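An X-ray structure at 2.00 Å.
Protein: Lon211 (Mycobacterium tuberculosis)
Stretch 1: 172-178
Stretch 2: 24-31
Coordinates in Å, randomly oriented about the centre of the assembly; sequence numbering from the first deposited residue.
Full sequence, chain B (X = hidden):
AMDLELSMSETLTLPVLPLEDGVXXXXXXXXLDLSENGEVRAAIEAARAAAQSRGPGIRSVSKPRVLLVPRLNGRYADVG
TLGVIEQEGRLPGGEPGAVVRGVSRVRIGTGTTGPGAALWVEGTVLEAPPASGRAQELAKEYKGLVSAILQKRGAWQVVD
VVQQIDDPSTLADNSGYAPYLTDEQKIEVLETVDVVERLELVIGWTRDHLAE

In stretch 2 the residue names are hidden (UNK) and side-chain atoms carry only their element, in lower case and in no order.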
# COMPACT_ATOMS: atom_id res chain seq x y z
N ALA B 172 -25.85 -6.66 4.67
CA ALA B 172 -25.32 -8.02 4.70
C ALA B 172 -24.46 -8.25 5.93
O ALA B 172 -24.53 -9.32 6.55
CB ALA B 172 -24.52 -8.29 3.42
N ASP B 173 -23.64 -7.27 6.31
CA ASP B 173 -22.76 -7.41 7.46
C ASP B 173 -23.50 -7.39 8.79
O ASP B 173 -22.91 -7.77 9.81
CB ASP B 173 -21.70 -6.31 7.44
CG ASP B 173 -20.64 -6.55 6.38
OD1 ASP B 173 -20.42 -7.73 6.03
OD2 ASP B 173 -20.02 -5.57 5.92
N ASN B 174 -24.77 -6.97 8.81
CA ASN B 174 -25.54 -7.03 10.04
C ASN B 174 -25.90 -8.46 10.44
O ASN B 174 -26.35 -8.68 11.56
CB ASN B 174 -26.82 -6.19 9.91
CG ASN B 174 -27.45 -5.86 11.25
OD1 ASN B 174 -28.38 -6.53 11.70
ND2 ASN B 174 -26.94 -4.82 11.90
N SER B 175 -25.68 -9.43 9.54
CA SER B 175 -25.91 -10.83 9.86
C SER B 175 -24.96 -11.36 10.93
O SER B 175 -25.19 -12.46 11.45
CB SER B 175 -25.79 -11.68 8.59
OG SER B 175 -24.53 -11.49 7.97
N GLY B 176 -23.91 -10.62 11.26
CA GLY B 176 -23.02 -11.03 12.34
C GLY B 176 -23.69 -11.08 13.69
O GLY B 176 -23.18 -11.75 14.60
N TYR B 177 -24.81 -10.38 13.86
CA TYR B 177 -25.59 -10.46 15.09
C TYR B 177 -26.53 -11.66 15.12
O TYR B 177 -27.10 -11.94 16.18
CB TYR B 177 -26.41 -9.18 15.29
CG TYR B 177 -25.60 -7.96 15.69
CD1 TYR B 177 -25.09 -7.83 16.97
CD2 TYR B 177 -25.38 -6.93 14.79
CE1 TYR B 177 -24.37 -6.72 17.34
CE2 TYR B 177 -24.66 -5.81 15.15
CZ TYR B 177 -24.16 -5.71 16.43
OH TYR B 177 -23.44 -4.59 16.80
N ALA B 178 -26.69 -12.35 14.01
CA ALA B 178 -27.70 -13.41 13.92
C ALA B 178 -27.22 -14.65 14.65
O ALA B 178 -26.15 -15.18 14.34
CB ALA B 178 -27.99 -13.74 12.46
N UNK B 24 -16.60 -10.23 14.19
CA UNK B 24 -17.03 -8.81 14.16
C UNK B 24 -16.94 -8.32 12.71
O UNK B 24 -15.82 -8.27 12.17
c UNK B 24 -16.22 -8.46 16.53
c UNK B 24 -16.18 -7.94 15.10
c UNK B 24 -16.61 -6.48 15.06
N UNK B 25 -18.09 -8.01 12.10
CA UNK B 25 -18.12 -7.53 10.73
C UNK B 25 -18.17 -6.01 10.71
O UNK B 25 -18.52 -5.37 11.71
c UNK B 25 -18.15 -10.12 9.10
c UNK B 25 -20.65 -10.08 9.18
c UNK B 25 -19.35 -8.10 10.01
c UNK B 25 -19.38 -9.63 9.86
N UNK B 26 -17.79 -5.39 9.59
CA UNK B 26 -17.91 -3.93 9.49
C UNK B 26 -19.34 -3.47 9.72
O UNK B 26 -20.29 -4.07 9.22
c UNK B 26 -17.10 -5.97 8.42
c UNK B 26 -16.52 -4.77 7.73
c UNK B 26 -17.45 -3.64 8.06
N UNK B 27 -19.48 -2.41 10.51
CA UNK B 27 -20.77 -1.88 10.87
C UNK B 27 -21.32 -2.38 12.19
O UNK B 27 -22.34 -1.87 12.65
N UNK B 28 -20.67 -3.37 12.82
CA UNK B 28 -21.13 -3.91 14.09
C UNK B 28 -20.41 -3.23 15.25
O UNK B 28 -19.29 -2.74 15.11
s UNK B 28 -21.22 -7.99 13.14
c UNK B 28 -21.56 -8.45 14.84
c UNK B 28 -21.69 -6.24 13.15
c UNK B 28 -20.89 -5.42 14.15
N UNK B 29 -21.07 -3.22 16.40
CA UNK B 29 -20.48 -2.71 17.64
C UNK B 29 -20.76 -3.74 18.73
O UNK B 29 -21.92 -4.12 18.95
c UNK B 29 -20.53 -0.91 19.39
c UNK B 29 -21.03 -1.32 18.02
c UNK B 29 -22.55 -1.29 17.95
N UNK B 30 -19.71 -4.20 19.39
CA UNK B 30 -19.81 -5.32 20.33
C UNK B 30 -18.92 -5.04 21.53
O UNK B 30 -17.98 -4.24 21.47
c UNK B 30 -20.43 -7.08 18.63
c UNK B 30 -18.02 -6.57 19.09
c UNK B 30 -19.41 -6.66 19.68
N UNK B 31 -19.21 -5.69 22.66
CA UNK B 31 -18.34 -5.58 23.82
C UNK B 31 -17.20 -6.59 23.77
O UNK B 31 -17.26 -7.61 23.07
c UNK B 31 -20.45 -6.43 22.97
c UNK B 31 -19.28 -5.88 24.99
c UNK B 31 -20.24 -6.86 24.41

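Position 24 opens the stretch with three side-chain carbons, one attached to CA and carrying the other two. This fork at CB, without oxygen, is that of a valine. Its CA-to-CB bond points away from the first stretch and its side chain makes no contact with it, so Val24 leads into the contact without taking part in it.

At position 25 there are four carbons, and the chain forks at the second, one bond beyond CB. One terminal methyl lies 3.3 Å from Asp173 O, and CB is 3.9 Å from Asp173 CB. Forking at the second carbon identifies leucine. The CA-to-CB bond of Leu25, with chi1 in m and chi2 in t, points toward the first stretch, and CD1 packs 3.9 Å from Gly176 N. Leu25 CA and Asp173 CA, 5.7 Å apart, are the nearest CA pair.

Position 26 has three carbons that close a ring onto its own backbone nitrogen. It meets the first stretch through both backbone and ring: its O lies 3.2 Å from Asp173 CB, and its CB is 3.9 Å from Asp173 OD2. The ring closure defines proline, Pro26. The carboxylate oxygens of the aspartate find their hydrogen bonds elsewhere in the structure.

Position 27 has no side-chain atoms and is therefore glycine. Its phi/psi of 95/-9 would jam a CB against the carbonyl oxygen of Pro26, so the backbone itself calls for Gly27. It occupies the third place of a type II turn running from Leu25 to position 28, closed by a hydrogen bond of 3.1 Å from N of residue 28 to Leu25 O.

The side chain at position 28 is an unbranched run of two carbons, a sulfur and a final carbon. That last carbon is 3.6 Å from Gly176 C and lies over one face of the Tyr177 ring. The thioether identifies methionine. The CA-to-CB bond of Met28 points toward the first stretch, and CE sits 3.9 Å from the centroid of the Tyr177 ring, almost exactly on its normal, in a CH-pi contact. The sulfur accepts a weak hydrogen bond from Leu25 N, with N to SD at 3.3 Å.

Position 29 again shows one carbon carrying two more. Its backbone O accepts a hydrogen bond of 2.7 Å from Tyr177 OH, near the plane of the ring. The fork makes it valine, Val29.

Position 30 has the same three-carbon fork, and one branch carbon reaches to 4.2 Å from Tyr177 CE1; it is also valine, Val30. At position 31, three carbons again form a ring with the backbone nitrogen, beyond reach of the first stretch, making it proline, Pro31.

The contact is centred on Asp173, Gly176 and Tyr177, with Leu25 and Pro26 packed on the aspartate and Met28 on the glycine and the tyrosine ring. A CB on Gly176 would lie 2.3 Å from Met28 SD, a clash, so the bare backbone leaves room for the thioether. Met28 then covers one face of the Tyr177 ring, while the phenol hydroxyl is fastened to the strand at Val29 O.

Stretch 2 24-31: VLPGMVVP
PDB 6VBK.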